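Local coordinates for tylactone synthase starter module and modules 1 & 2 (Streptomyces fradiae, PDB 2Z5L), which reduces the beta-keto group of a growing chain as the first ketoreductase of the tylosin polyketide synthase, probably with NADPH, helping to determine chirality in the polyketide, at residues A26-V31 with L465-R470; A254-S259 with G382-V387; V262-G267 with R277-E282. All blocks are in the same frame, centred on the assembly; numbering follows the deposited sequence.

How the contacts relate
Helix 457-470 ties the three places together, and the contact centres fall about 15 Å (1 to 2), 11 Å (2 to 3) and 20 Å (1 to 3) apart. From contact 1, Met468 CE reaches Val387 CG2 at 3.4 Å and Trp256 CD2 at 3.7 Å, both of contact 2. One turn earlier, Leu465 CD1 lies 3.8 Å from Arg278 NH2 of contact 3. Contacts 2 and 3 meet through Pro258 CG, which is 3.4 Å from Glu282 O. Along the chain, contact 3 is nested inside the loop closed by contact 2, and that inside contact 1. Only contact 3 includes part of the glycine-rich turn, the probable cofactor-binding element.

Contact 1. Residues A26-V31 with L465-R470; sequences AWRYRV and LGAMGR
Arg28, at the start of strand 28-35, and Ala467, in the last turns of helix 457-470, make the closest backbone approach, with 8.8 Å between Arg28 CA and Ala467 CA. The gap is bridged mainly by the Arg28 side chain, which reaches the helix surface at Ala467. Phi and psi of Arg28 are extended, whereas Ala467 keeps helical values, and Arg470 N bonds to Gly466 O. Both arginines bend at chi3 (51° in Arg28, 45° in Arg470), which turns each guanidinium out of line with its own aliphatic stem. Arg470 CD then rests over one face of the Arg28 guanidinium, off centre toward the rim, 3.2 Å from Arg28 NH2. The edge of the same group meets the helix, where Arg28 NH1 lies 3.7 Å from Ala467 CB. The two guanidinium planes are 55° apart, so this is no parallel stack. Arg28 NH2 and Arg470 NE are 3.1 Å apart, but both are donors and do not bond. Asp472 probably makes this nearness tolerable: its OD2 takes a salt bridge from Arg28 NH1, and its OD1 a long, weak ion pair from Arg470 NE. Arg28 NE also donates to Ala249 O, which limits rotation of the group. Strand 28-35 runs between strands 239-247 and 474-477, antiparallel to both. A strand arginine laid against this helix is in keeping with the two-part ketoreductase fold of modular polyketide synthases, in which an N-terminal strand joins the structural and catalytic Rossmann-like halves.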
loop_
_atom_site.group_PDB
_atom_site.type_symbol
_atom_site.label_atom_id
_atom_site.label_comp_id
_atom_site.label_asym_id
_atom_site.label_seq_id
_atom_site.Cartn_x
_atom_site.Cartn_y
_atom_site.Cartn_z
ATOM N N ALA A 26 18.240 10.499 6.756
ATOM C CA ALA A 26 17.563 11.579 6.055
ATOM C C ALA A 26 16.597 11.018 5.012
ATOM O O ALA A 26 15.974 11.776 4.269
ATOM C CB ALA A 26 18.581 12.495 5.381
ATOM N N TRP A 27 16.480 9.693 4.966
ATOM C CA TRP A 27 15.601 9.020 4.019
ATOM C C TRP A 27 14.421 8.392 4.736
ATOM O O TRP A 27 13.543 7.823 4.100
ATOM C CB TRP A 27 16.354 7.911 3.269
ATOM C CG TRP A 27 17.492 8.390 2.418
ATOM C CD1 TRP A 27 17.772 9.683 2.069
ATOM C CD2 TRP A 27 18.489 7.576 1.775
ATOM N NE1 TRP A 27 18.876 9.724 1.249
ATOM C CE2 TRP A 27 19.336 8.448 1.053
ATOM C CE3 TRP A 27 18.747 6.197 1.739
ATOM C CZ2 TRP A 27 20.422 7.987 0.300
ATOM C CZ3 TRP A 27 19.835 5.738 0.986
ATOM C CH2 TRP A 27 20.656 6.634 0.280
ATOM N N ARG A 28 14.395 8.504 6.055
ATOM C CA ARG A 28 13.330 7.905 6.847
ATOM C C ARG A 28 12.096 8.785 7.039
ATOM O O ARG A 28 12.180 9.881 7.590
ATOM C CB ARG A 28 13.876 7.504 8.219
ATOM C CG ARG A 28 14.940 6.412 8.189
ATOM C CD ARG A 28 15.574 6.278 9.553
ATOM N NE ARG A 28 14.564 6.138 10.594
ATOM C CZ ARG A 28 13.894 5.019 10.839
ATOM N NH1 ARG A 28 14.144 3.932 10.116
ATOM N NH2 ARG A 28 12.962 4.997 11.789
ATOM N N TYR A 29 10.948 8.290 6.589
ATOM C CA TYR A 29 9.691 9.013 6.733
ATOM C C TYR A 29 8.621 8.075 7.273
ATOM O O TYR A 29 8.782 6.850 7.275
ATOM C CB TYR A 29 9.236 9.582 5.394
ATOM C CG TYR A 29 10.255 10.446 4.697
ATOM C CD1 TYR A 29 11.312 9.878 3.993
ATOM C CD2 TYR A 29 10.141 11.838 4.710
ATOM C CE1 TYR A 29 12.225 10.673 3.311
ATOM C CE2 TYR A 29 11.054 12.646 4.031
ATOM C CZ TYR A 29 12.089 12.059 3.331
ATOM O OH TYR A 29 12.977 12.838 2.619
ATOM N N ARG A 30 7.519 8.651 7.731
ATOM C CA ARG A 30 6.439 7.848 8.274
ATOM C C ARG A 30 5.097 8.537 8.094
ATOM O O ARG A 30 5.030 9.701 7.697
ATOM C CB ARG A 30 6.692 7.559 9.760
ATOM C CG ARG A 30 6.489 8.747 10.699
ATOM C CD ARG A 30 6.789 8.374 12.152
ATOM N NE ARG A 30 6.559 6.951 12.424
ATOM C CZ ARG A 30 7.512 6.018 12.423
ATOM N NH1 ARG A 30 8.769 6.352 12.169
ATOM N NH2 ARG A 30 7.209 4.748 12.669
ATOM N N VAL A 31 4.026 7.813 8.385
ATOM C CA VAL A 31 2.697 8.375 8.243
ATOM C C VAL A 31 2.078 8.696 9.592
ATOM O O VAL A 31 1.934 7.828 10.452
ATOM C CB VAL A 31 1.760 7.418 7.478
ATOM C CG1 VAL A 31 0.356 8.004 7.423
ATOM C CG2 VAL A 31 2.290 7.196 6.071
ATOM N N LEU A 465 18.714 -2.590 8.211
ATOM C CA LEU A 465 19.272 -3.026 9.480
ATOM C C LEU A 465 19.057 -1.948 10.545
ATOM O O LEU A 465 18.811 -2.252 11.720
ATOM C CB LEU A 465 20.764 -3.342 9.321
ATOM C CG LEU A 465 21.054 -4.466 8.309
ATOM C CD1 LEU A 465 22.531 -4.830 8.349
ATOM C CD2 LEU A 465 20.199 -5.685 8.636
ATOM N N GLY A 466 19.124 -0.689 10.126
ATOM C CA GLY A 466 18.915 0.412 11.050
ATOM C C GLY A 466 17.471 0.472 11.520
ATOM O O GLY A 466 17.190 0.659 12.699
ATOM N N ALA A 467 16.551 0.310 10.580
ATOM C CA ALA A 467 15.137 0.338 10.887
ATOM C C ALA A 467 14.799 -0.833 11.785
ATOM O O ALA A 467 14.006 -0.703 12.721
ATOM C CB ALA A 467 14.313 0.267 9.598
ATOM N N MET A 468 15.394 -1.987 11.488
ATOM C CA MET A 468 15.157 -3.197 12.271
ATOM C C MET A 468 15.690 -3.037 13.693
ATOM O O MET A 468 15.192 -3.663 14.634
ATOM C CB MET A 468 15.799 -4.412 11.586
ATOM C CG MET A 468 15.036 -4.920 10.369
ATOM S SD MET A 468 15.950 -6.269 9.557
ATOM C CE MET A 468 15.313 -7.703 10.483
ATOM N N GLY A 469 16.700 -2.190 13.845
ATOM C CA GLY A 469 17.252 -1.943 15.164
ATOM C C GLY A 469 16.232 -1.173 15.994
ATOM O O GLY A 469 15.935 -1.548 17.122
ATOM N N ARG A 470 15.693 -0.097 15.423
ATOM C CA ARG A 470 14.706 0.730 16.106
ATOM C C ARG A 470 13.441 -0.067 16.398
ATOM O O ARG A 470 12.600 0.344 17.206
ATOM C CB ARG A 470 14.326 1.931 15.243
ATOM C CG ARG A 470 15.439 2.933 15.013
ATOM C CD ARG A 470 14.901 4.099 14.212
ATOM N NE ARG A 470 13.607 4.548 14.738
ATOM C CZ ARG A 470 13.456 5.303 15.826
ATOM N NH1 ARG A 470 14.524 5.704 16.507
ATOM N NH2 ARG A 470 12.242 5.655 16.235
#

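Contact 2. Residues A254-S259 with G382-V387; sequences ASWQPS and GLDAFV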
loop_
_atom_site.group_PDB
_atom_site.type_symbol
_atom_site.label_atom_id
_atom_site.label_comp_id
_atom_site.label_asym_id
_atom_site.label_seq_id
_atom_site.Cartn_x
_atom_site.Cartn_y
_atom_site.Cartn_z
ATOM N N ALA A 254 21.749 2.150 15.834
ATOM C CA ALA A 254 20.897 0.973 15.907
ATOM C C ALA A 254 21.081 0.103 14.670
ATOM O O ALA A 254 21.128 0.605 13.548
ATOM C CB ALA A 254 19.434 1.391 16.042
ATOM N N SER A 255 21.180 -1.205 14.884
ATOM C CA SER A 255 21.348 -2.140 13.786
ATOM C C SER A 255 20.847 -3.515 14.183
ATOM O O SER A 255 20.462 -3.738 15.328
ATOM C CB SER A 255 22.819 -2.221 13.373
ATOM O OG SER A 255 22.996 -3.131 12.306
ATOM N N TRP A 256 20.848 -4.440 13.236
ATOM C CA TRP A 256 20.376 -5.783 13.518
ATOM C C TRP A 256 21.437 -6.779 13.048
ATOM O O TRP A 256 22.132 -6.534 12.062
ATOM C CB TRP A 256 19.041 -6.011 12.789
ATOM C CG TRP A 256 18.305 -7.229 13.224
ATOM C CD1 TRP A 256 17.590 -7.390 14.370
ATOM C CD2 TRP A 256 18.251 -8.481 12.536
ATOM N NE1 TRP A 256 17.093 -8.670 14.444
ATOM C CE2 TRP A 256 17.486 -9.362 13.330
ATOM C CE3 TRP A 256 18.781 -8.945 11.323
ATOM C CZ2 TRP A 256 17.235 -10.685 12.951
ATOM C CZ3 TRP A 256 18.533 -10.255 10.945
ATOM C CH2 TRP A 256 17.765 -11.113 11.760
ATOM N N GLN A 257 21.576 -7.889 13.767
ATOM C CA GLN A 257 22.543 -8.916 13.394
ATOM C C GLN A 257 21.865 -10.263 13.185
ATOM O O GLN A 257 21.219 -10.790 14.085
ATOM C CB GLN A 257 23.632 -9.050 14.456
ATOM C CG GLN A 257 24.764 -8.049 14.306
ATOM C CD GLN A 257 25.874 -8.268 15.330
ATOM O OE1 GLN A 257 26.432 -9.366 15.442
ATOM N NE2 GLN A 257 26.196 -7.220 16.085
ATOM N N PRO A 258 22.011 -10.839 11.983
ATOM C CA PRO A 258 21.414 -12.131 11.635
ATOM C C PRO A 258 21.988 -13.299 12.438
ATOM O O PRO A 258 23.157 -13.275 12.821
ATOM C CB PRO A 258 21.728 -12.253 10.150
ATOM C CG PRO A 258 23.080 -11.607 10.067
ATOM C CD PRO A 258 22.853 -10.347 10.876
ATOM N N SER A 259 21.160 -14.315 12.679
ATOM C CA SER A 259 21.560 -15.519 13.420
ATOM C C SER A 259 20.574 -16.655 13.102
ATOM O O SER A 259 19.464 -16.396 12.654
ATOM C CB SER A 259 21.563 -15.246 14.928
ATOM O OG SER A 259 20.272 -14.910 15.400
ATOM N N GLY A 382 10.591 -19.419 17.705
ATOM C CA GLY A 382 11.939 -18.956 17.429
ATOM C C GLY A 382 12.001 -17.746 16.511
ATOM O O GLY A 382 13.021 -17.051 16.454
ATOM N N LEU A 383 10.910 -17.493 15.792
ATOM C CA LEU A 383 10.835 -16.365 14.862
ATOM C C LEU A 383 10.904 -15.026 15.595
ATOM O O LEU A 383 10.048 -14.724 16.416
ATOM C CB LEU A 383 9.530 -16.440 14.060
ATOM C CG LEU A 383 9.285 -15.374 12.990
ATOM C CD1 LEU A 383 10.295 -15.535 11.868
ATOM C CD2 LEU A 383 7.865 -15.518 12.451
ATOM N N ASP A 384 11.919 -14.223 15.309
ATOM C CA ASP A 384 12.026 -12.929 15.967
ATOM C C ASP A 384 12.173 -11.815 14.941
ATOM O O ASP A 384 12.512 -10.684 15.285
ATOM C CB ASP A 384 13.230 -12.900 16.903
ATOM C CG ASP A 384 14.535 -12.849 16.154
ATOM O OD1 ASP A 384 14.824 -13.806 15.409
ATOM O OD2 ASP A 384 15.265 -11.847 16.296
ATOM N N ALA A 385 11.935 -12.135 13.675
ATOM C CA ALA A 385 12.041 -11.139 12.623
ATOM C C ALA A 385 11.156 -11.499 11.437
ATOM O O ALA A 385 11.247 -12.591 10.879
ATOM C CB ALA A 385 13.482 -11.001 12.190
ATOM N N PHE A 386 10.290 -10.559 11.072
ATOM C CA PHE A 386 9.356 -10.712 9.966
ATOM C C PHE A 386 9.451 -9.406 9.161
ATOM O O PHE A 386 8.812 -8.398 9.489
ATOM C CB PHE A 386 7.948 -10.894 10.538
ATOM C CG PHE A 386 6.968 -11.523 9.591
ATOM C CD1 PHE A 386 6.952 -12.896 9.389
ATOM C CD2 PHE A 386 6.046 -10.736 8.910
ATOM C CE1 PHE A 386 6.020 -13.479 8.522
ATOM C CE2 PHE A 386 5.112 -11.310 8.043
ATOM C CZ PHE A 386 5.100 -12.682 7.846
ATOM N N VAL A 387 10.254 -9.425 8.106
ATOM C CA VAL A 387 10.461 -8.238 7.298
ATOM C C VAL A 387 9.753 -8.262 5.953
ATOM O O VAL A 387 9.941 -9.177 5.140
ATOM C CB VAL A 387 11.964 -8.029 7.063
ATOM C CG1 VAL A 387 12.221 -6.650 6.501
ATOM C CG2 VAL A 387 12.707 -8.226 8.366
#
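Trp256 and Ala385 meet because chi1 of the tryptophan, -167°, sets CG opposite the backbone N and sends the indole across from the loop to Ala385, near strand 386-391. In Asp384 the first torsion, 72°, tucks CG between the backbone N and carbonyl carbon, and this turns the carboxylate back toward the same ring. The benzo part of the indole makes the apolar touch: Trp256 CZ2 lies 3.8 Å from Ala385 CB, the methyl group coming at the ring obliquely. Asp384 OD2 stands instead at the ring edge, near the indole plane, and is 4.1 Å from both Trp256 NE1 and Trp256 CZ2. Ring and carboxylate planes differ by 29°. At that separation the indole N-H is not hydrogen-bonded to the carboxylate. Around this small interface, Ala338 of strand 338-341 touches both Trp256 and Ala385, while the backbones of Asp384 and Ala385 bond to Asn337 and Val339. The loop between strands 239-247 and 261-265 lies beside the N-terminal ends of the parallel strands 338-341 and 386-391 of the catalytic Rossmann core. The two segments together hide 96 Å² from solvent, with Ala385 buried and Asp384 largely exposed. The chemistry is thus of two kinds: dispersion between a methyl and an aromatic CH, and probably a weak electrostatic attraction between a carboxylate oxygen and the electropositive rim of the indole, which solvent near Asp384 would screen.

Contact 3. Residues V262-G267 with R277-E282; sequences VLITGG and RRLAAE
Leu279 meets Val262 and Ile264 with branched aliphatic groups, so no flat group enters the interface itself. The flat groups lie beside it at the C-terminal end of the helix, from Arg278 to Glu282 just beyond it: Glu282 OE1 sits at the edge of the Arg278 guanidinium, only 7° out of its plane. Seen from the acceptor the approach is less regular, since the donor stands above the Glu282 carboxylate plane. The bond from Arg278 NE to Glu282 OE1 is 3.0 Å long with an N-H...O angle of 162°, and forms a salt bridge; Arg278 NH2 adds a weak one to the same oxygen at 3.4 Å. Arg278 NH2 has a second anionic partner in Asp462 of helix 457-470. Across the contact, a single methyl does the touching: Leu279 CD1 lies 3.8 Å from Val262 CG1, which a chi1 of -179° places anti to the valine N, and 4.0 Å from Ile264 CD1. Val262 and Ile264, two apart on strand 261-265, both direct CB toward the helix. The leucine crosses the valine at about a right angle. Phe340 of the adjoining strand touches all three side chains and extends the apolar layer. Strand 261-265 and helix 270-281 open a beta-alpha-beta unit of the Rossmann fold, linked by a turn that carries Gly266 and Gly267. Its glycine pattern fits the dinucleotide-binding loop of short-chain dehydrogenases, which probably receives NADPH here. Chemically, the contact combines an aliphatic interface, stabilised by burial of apolar surface and dispersion, with a nearby ionic pair.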
loop_
_atom_site.group_PDB
_atom_site.type_symbol
_atom_site.label_atom_id
_atom_site.label_comp_id
_atom_site.label_asym_id
_atom_site.label_seq_id
_atom_site.Cartn_x
_atom_site.Cartn_y
_atom_site.Cartn_z
ATOM N N VAL A 262 17.652 -18.093 8.248
ATOM C CA VAL A 262 17.015 -16.920 7.670
ATOM C C VAL A 262 16.323 -17.321 6.369
ATOM O O VAL A 262 16.939 -17.883 5.459
ATOM C CB VAL A 262 18.041 -15.789 7.395
ATOM C CG1 VAL A 262 17.340 -14.575 6.823
ATOM C CG2 VAL A 262 18.768 -15.414 8.679
ATOM N N LEU A 263 15.021 -17.075 6.315
ATOM C CA LEU A 263 14.217 -17.389 5.140
ATOM C C LEU A 263 14.084 -16.125 4.303
ATOM O O LEU A 263 13.664 -15.083 4.818
ATOM C CB LEU A 263 12.821 -17.851 5.555
ATOM C CG LEU A 263 11.821 -18.099 4.430
ATOM C CD1 LEU A 263 12.369 -19.161 3.456
ATOM C CD2 LEU A 263 10.491 -18.590 5.032
ATOM N N ILE A 264 14.425 -16.225 3.024
ATOM C CA ILE A 264 14.338 -15.078 2.115
ATOM C C ILE A 264 13.555 -15.416 0.852
ATOM O O ILE A 264 14.023 -16.206 0.023
ATOM C CB ILE A 264 15.740 -14.601 1.667
ATOM C CG1 ILE A 264 16.505 -14.008 2.844
ATOM C CG2 ILE A 264 15.603 -13.580 0.534
ATOM C CD1 ILE A 264 18.000 -13.866 2.577
ATOM N N THR A 265 12.373 -14.820 0.685
ATOM C CA THR A 265 11.628 -15.102 -0.540
ATOM C C THR A 265 12.155 -14.166 -1.636
ATOM O O THR A 265 12.783 -13.142 -1.338
ATOM C CB THR A 265 10.094 -14.964 -0.362
ATOM O OG1 THR A 265 9.723 -13.590 -0.232
ATOM C CG2 THR A 265 9.633 -15.725 0.898
ATOM N N GLY A 266 11.947 -14.540 -2.895
ATOM C CA GLY A 266 12.460 -13.740 -3.986
ATOM C C GLY A 266 13.965 -13.620 -3.830
ATOM O O GLY A 266 14.566 -12.583 -4.105
ATOM N N GLY A 267 14.590 -14.698 -3.379
ATOM C CA GLY A 267 16.037 -14.684 -3.179
ATOM C C GLY A 267 16.892 -14.659 -4.449
ATOM O O GLY A 267 18.092 -14.436 -4.367
ATOM N N ARG A 277 23.813 -12.191 0.431
ATOM C CA ARG A 277 25.245 -12.022 0.624
ATOM C C ARG A 277 25.576 -11.239 1.889
ATOM O O ARG A 277 26.550 -11.535 2.577
ATOM C CB ARG A 277 25.871 -11.318 -0.583
ATOM C CG ARG A 277 25.882 -12.139 -1.861
ATOM C CD ARG A 277 26.472 -11.334 -3.031
ATOM N NE ARG A 277 26.456 -12.042 -4.299
ATOM C CZ ARG A 277 27.370 -12.932 -4.684
ATOM N NH1 ARG A 277 28.393 -13.235 -3.892
ATOM N NH2 ARG A 277 27.271 -13.514 -5.874
ATOM N N ARG A 278 24.772 -10.227 2.194
ATOM C CA ARG A 278 25.002 -9.409 3.383
ATOM C C ARG A 278 24.714 -10.155 4.684
ATOM O O ARG A 278 25.466 -10.032 5.653
ATOM C CB ARG A 278 24.150 -8.141 3.309
ATOM C CG ARG A 278 24.760 -7.060 2.410
ATOM C CD ARG A 278 25.990 -6.431 3.085
ATOM N NE ARG A 278 25.671 -5.724 4.331
ATOM C CZ ARG A 278 25.139 -4.502 4.410
ATOM N NH1 ARG A 278 24.846 -3.822 3.309
ATOM N NH2 ARG A 278 24.936 -3.944 5.599
ATOM N N LEU A 279 23.622 -10.913 4.698
ATOM C CA LEU A 279 23.237 -11.681 5.873
ATOM C C LEU A 279 24.238 -12.795 6.142
ATOM O O LEU A 279 24.765 -12.925 7.252
ATOM C CB LEU A 279 21.830 -12.247 5.677
ATOM C CG LEU A 279 20.807 -11.106 5.571
ATOM C CD1 LEU A 279 19.389 -11.644 5.607
ATOM C CD2 LEU A 279 21.056 -10.119 6.733
ATOM N N ALA A 280 24.496 -13.594 5.113
ATOM C CA ALA A 280 25.439 -14.710 5.195
ATOM C C ALA A 280 26.806 -14.233 5.652
ATOM O O ALA A 280 27.497 -14.921 6.418
ATOM C CB ALA A 280 25.566 -15.372 3.851
ATOM N N ALA A 281 27.189 -13.049 5.175
ATOM C CA ALA A 281 28.473 -12.477 5.526
ATOM C C ALA A 281 28.480 -11.867 6.915
ATOM O O ALA A 281 29.547 -11.577 7.455
ATOM C CB ALA A 281 28.882 -11.438 4.493
ATOM N N GLU A 282 27.312 -11.705 7.525
ATOM C CA GLU A 282 27.295 -11.099 8.852
ATOM C C GLU A 282 26.794 -11.957 9.995
ATOM O O GLU A 282 26.300 -11.427 10.989
ATOM C CB GLU A 282 26.497 -9.800 8.838
ATOM C CG GLU A 282 27.032 -8.753 7.888
ATOM C CD GLU A 282 26.252 -7.455 7.972
ATOM O OE1 GLU A 282 26.487 -6.568 7.121
ATOM O OE2 GLU A 282 25.412 -7.331 8.895
#